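Local structure of putative aminotransferase (Actinomadura melliaura, 4ZWV) at residues A[210-221]-A[231-240]. The protein probably acts as a pyridoxal 5'-phosphate-dependent sugar aminotransferase in building the aminopentose of the indolocarbazole AT2433. Residues are numbered along the deposited sequence; the frame is centred on the assembly and turned at random. Where two conformers were deposited one is given.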
# COMPACT_ATOMS: atom_id res chain seq x y z
N ARG A 210 6.14 -16.29 7.84
CA ARG A 210 4.90 -16.01 7.11
C ARG A 210 4.81 -14.54 6.70
O ARG A 210 4.37 -14.22 5.59
CB ARG A 210 3.67 -16.39 7.95
CG ARG A 210 3.57 -17.87 8.22
CD ARG A 210 2.41 -18.16 9.16
NE ARG A 210 1.14 -17.76 8.56
CZ ARG A 210 0.14 -17.17 9.20
NH1 ARG A 210 0.23 -16.91 10.50
NH2 ARG A 210 -0.96 -16.85 8.53
N ALA A 211 5.26 -13.65 7.58
CA ALA A 211 5.23 -12.22 7.28
C ALA A 211 6.12 -11.86 6.10
O ALA A 211 5.75 -11.05 5.26
CB ALA A 211 5.65 -11.40 8.51
N MSE A 212 7.30 -12.47 6.05
CA MSE A 212 8.24 -12.21 4.97
C MSE A 212 7.73 -12.68 3.62
O MSE A 212 8.09 -12.11 2.59
CB MSE A 212 9.58 -12.86 5.26
CG MSE A 212 10.35 -12.17 6.34
SE MSE A 212 12.14 -12.87 6.47
CE MSE A 212 11.73 -14.51 7.39
N LEU A 213 6.92 -13.73 3.62
CA LEU A 213 6.29 -14.19 2.39
C LEU A 213 5.08 -13.33 2.02
O LEU A 213 4.95 -12.85 0.88
CB LEU A 213 5.86 -15.66 2.51
CG LEU A 213 6.97 -16.69 2.43
CD1 LEU A 213 6.43 -18.04 2.86
CD2 LEU A 213 7.52 -16.76 1.01
N ARG A 214 4.18 -13.12 2.97
CA ARG A 214 2.91 -12.48 2.65
C ARG A 214 3.03 -10.99 2.39
O ARG A 214 2.14 -10.41 1.78
CB ARG A 214 1.89 -12.74 3.75
CG ARG A 214 1.59 -14.23 3.95
CD ARG A 214 0.39 -14.44 4.86
NE ARG A 214 -0.84 -14.18 4.13
CZ ARG A 214 -2.07 -14.40 4.60
NH1 ARG A 214 -2.25 -14.88 5.82
NH2 ARG A 214 -3.12 -14.13 3.84
N ARG A 215 4.14 -10.37 2.78
CA ARG A 215 4.30 -8.95 2.48
C ARG A 215 4.52 -8.69 0.99
O ARG A 215 4.40 -7.56 0.54
CB ARG A 215 5.45 -8.34 3.28
CG ARG A 215 6.80 -8.76 2.77
CD ARG A 215 7.90 -7.97 3.43
NE ARG A 215 9.17 -8.59 3.11
CZ ARG A 215 10.34 -8.25 3.64
NH1 ARG A 215 10.42 -7.26 4.52
NH2 ARG A 215 11.42 -8.91 3.25
N PHE A 216 4.85 -9.73 0.23
CA PHE A 216 5.00 -9.62 -1.23
C PHE A 216 4.24 -10.77 -1.89
O PHE A 216 4.84 -11.71 -2.43
CB PHE A 216 6.47 -9.60 -1.66
CG PHE A 216 6.66 -9.35 -3.14
CD1 PHE A 216 6.44 -8.10 -3.67
CD2 PHE A 216 7.02 -10.39 -3.99
CE1 PHE A 216 6.58 -7.86 -5.03
CE2 PHE A 216 7.17 -10.16 -5.36
CZ PHE A 216 6.95 -8.90 -5.88
N TYR A 217 2.92 -10.70 -1.78
CA TYR A 217 1.99 -11.59 -2.49
C TYR A 217 2.10 -13.06 -2.11
O TYR A 217 1.49 -13.89 -2.77
CB TYR A 217 2.20 -11.47 -4.00
CG TYR A 217 2.10 -10.08 -4.56
CD1 TYR A 217 0.87 -9.43 -4.66
CD2 TYR A 217 3.24 -9.41 -5.00
CE1 TYR A 217 0.78 -8.14 -5.19
CE2 TYR A 217 3.16 -8.12 -5.53
CZ TYR A 217 1.92 -7.50 -5.62
OH TYR A 217 1.85 -6.24 -6.18
N GLY A 218 2.86 -13.38 -1.06
CA GLY A 218 3.10 -14.79 -0.78
C GLY A 218 4.15 -15.42 -1.69
O GLY A 218 4.31 -16.65 -1.71
N ILE A 219 4.85 -14.59 -2.45
CA ILE A 219 5.86 -15.06 -3.39
C ILE A 219 7.25 -15.05 -2.76
O ILE A 219 7.72 -14.01 -2.28
CB ILE A 219 5.86 -14.19 -4.68
CG1 ILE A 219 4.52 -14.33 -5.41
CG2 ILE A 219 7.02 -14.57 -5.59
CD1 ILE A 219 4.33 -13.38 -6.60
N ASP A 220 7.88 -16.22 -2.73
CA ASP A 220 9.26 -16.36 -2.30
C ASP A 220 10.16 -15.69 -3.34
O ASP A 220 10.30 -16.17 -4.46
CB ASP A 220 9.60 -17.85 -2.14
CG ASP A 220 11.02 -18.09 -1.65
OD1 ASP A 220 11.83 -17.15 -1.65
OD2 ASP A 220 11.31 -19.25 -1.27
N ARG A 221 10.77 -14.57 -2.96
CA ARG A 221 11.51 -13.77 -3.93
C ARG A 221 12.84 -14.41 -4.34
O ARG A 221 13.47 -13.97 -5.29
CB ARG A 221 11.74 -12.37 -3.37
CG ARG A 221 10.44 -11.56 -3.28
CD ARG A 221 10.65 -10.21 -2.61
NE ARG A 221 11.62 -9.39 -3.34
CZ ARG A 221 11.30 -8.54 -4.31
NH1 ARG A 221 10.03 -8.40 -4.69
NH2 ARG A 221 12.25 -7.83 -4.91
N ASP A 231 5.36 -21.48 -5.33
CA ASP A 231 3.99 -21.72 -4.92
C ASP A 231 3.58 -20.72 -3.87
O ASP A 231 4.30 -20.51 -2.89
CB ASP A 231 3.80 -23.14 -4.38
CG ASP A 231 2.42 -23.35 -3.79
OD1 ASP A 231 1.46 -23.41 -4.58
OD2 ASP A 231 2.30 -23.46 -2.54
N VAL A 232 2.43 -20.10 -4.05
CA VAL A 232 1.89 -19.20 -3.05
C VAL A 232 0.99 -20.00 -2.10
O VAL A 232 -0.10 -20.43 -2.50
CB VAL A 232 1.09 -18.04 -3.68
CG1 VAL A 232 0.46 -17.18 -2.58
CG2 VAL A 232 1.98 -17.19 -4.58
N ALA A 233 1.49 -20.23 -0.88
CA ALA A 233 0.74 -21.00 0.12
C ALA A 233 -0.36 -20.18 0.80
O ALA A 233 -1.41 -20.71 1.17
CB ALA A 233 1.71 -21.54 1.16
N GLU A 234 -0.09 -18.89 0.98
CA GLU A 234 -1.04 -17.94 1.54
C GLU A 234 -0.86 -16.64 0.77
O GLU A 234 0.26 -16.16 0.62
CB GLU A 234 -0.79 -17.68 3.03
CG GLU A 234 -0.80 -18.89 3.94
CD GLU A 234 -0.58 -18.49 5.40
OE1 GLU A 234 0.56 -18.11 5.76
OE2 GLU A 234 -1.56 -18.54 6.17
N TRP A 235 -1.96 -16.07 0.28
CA TRP A 235 -1.85 -14.85 -0.51
C TRP A 235 -1.44 -13.64 0.34
O TRP A 235 -1.55 -13.64 1.56
CB TRP A 235 -3.18 -14.56 -1.24
CG TRP A 235 -4.34 -14.29 -0.33
CD1 TRP A 235 -5.29 -15.19 0.07
CD2 TRP A 235 -4.67 -13.05 0.31
NE1 TRP A 235 -6.20 -14.58 0.92
CE2 TRP A 235 -5.84 -13.27 1.07
CE3 TRP A 235 -4.10 -11.76 0.29
CZ2 TRP A 235 -6.43 -12.26 1.83
CZ3 TRP A 235 -4.70 -10.76 1.05
CH2 TRP A 235 -5.85 -11.02 1.81
N GLY A 236 -0.92 -12.62 -0.34
CA GLY A 236 -0.64 -11.34 0.28
C GLY A 236 -0.82 -10.26 -0.77
O GLY A 236 -1.14 -10.55 -1.92
N LEU A 237 -0.60 -9.01 -0.38
CA LEU A 237 -0.65 -7.91 -1.34
C LEU A 237 0.74 -7.31 -1.50
O LEU A 237 1.74 -7.97 -1.24
CB LEU A 237 -1.67 -6.85 -0.90
CG LEU A 237 -3.11 -7.36 -0.86
CD1 LEU A 237 -4.08 -6.27 -0.37
CD2 LEU A 237 -3.52 -7.84 -2.25
N LYS A 238 0.81 -6.07 -2.00
CA LYS A 238 2.11 -5.40 -2.14
C LYS A 238 2.34 -4.59 -0.87
O LYS A 238 2.17 -3.37 -0.84
CB LYS A 238 2.13 -4.51 -3.38
CG LYS A 238 3.50 -3.98 -3.73
CD LYS A 238 3.39 -2.96 -4.85
CE LYS A 238 4.71 -2.28 -5.06
NZ LYS A 238 5.75 -3.24 -5.49
N TRP A 239 2.71 -5.29 0.19
CA TRP A 239 2.83 -4.67 1.49
C TRP A 239 4.27 -4.38 1.86
O TRP A 239 4.53 -3.87 2.95
CB TRP A 239 2.21 -5.57 2.55
CG TRP A 239 0.70 -5.60 2.55
CD1 TRP A 239 -0.16 -4.55 2.38
CD2 TRP A 239 -0.13 -6.76 2.79
NE1 TRP A 239 -1.47 -4.98 2.49
CE2 TRP A 239 -1.47 -6.33 2.75
CE3 TRP A 239 0.14 -8.11 3.03
CZ2 TRP A 239 -2.55 -7.20 2.92
CZ3 TRP A 239 -0.93 -8.98 3.21
CH2 TRP A 239 -2.25 -8.52 3.16
N HIS A 240 5.21 -4.71 0.99
CA HIS A 240 6.63 -4.56 1.30
C HIS A 240 7.15 -3.13 1.12
O HIS A 240 6.47 -2.26 0.56
CB HIS A 240 7.46 -5.54 0.46
CG HIS A 240 7.52 -5.20 -0.99
ND1 HIS A 240 8.47 -5.72 -1.83
CD2 HIS A 240 6.72 -4.42 -1.76
CE1 HIS A 240 8.28 -5.27 -3.06
NE2 HIS A 240 7.23 -4.47 -3.04
O HOH W 1 4.36 -4.90 -7.20
O HOH W 2 3.75 -18.68 0.04
O HOH W 3 6.30 -18.60 -3.33
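R214 and E234 meet where, in this fold-type I aminotransferase of the DegT/DnrJ/EryC1 family, residues 231-240 fold back antiparallel to the chain following helix 205-214, a worked example of arginines securing a returning loop. Bent at chi3 (77°), the R214 chain brings NE and NH2 together onto one acceptor, W235 O, at 2.7 and 2.8 Å; the two donors approach from opposite faces of the carbonyl plane. CB of E234 lies over one face of that guanidinium, toward the rim, while NH2 lies over the W235 ring, at most a weak attraction. R214 NH1 forms only a long salt bridge with E234 OE2 (3.7 Å), well out of the guanidinium plane. R210 grips the carboxylate side-on: NE points almost straight (171°) at the syn lone pair of E234 OE1, 2.9 Å away, and NH2 takes OE2. A leucine in place of R214 would probably leave the W235 carbonyl without either donor and E234 without this second charge. Y217, within the type I' turn F216-I219, turns one ring face to the L237 carbonyl; its hydroxyl bonds T58 of the second subunit. F216 CD1 sits 3.4 Å above the H240 ring, whose ND1 bonds Q31; K238 NZ, salt-bridged to D196 of the second subunit, donates in-plane to H240 NE2 at 3.1 Å.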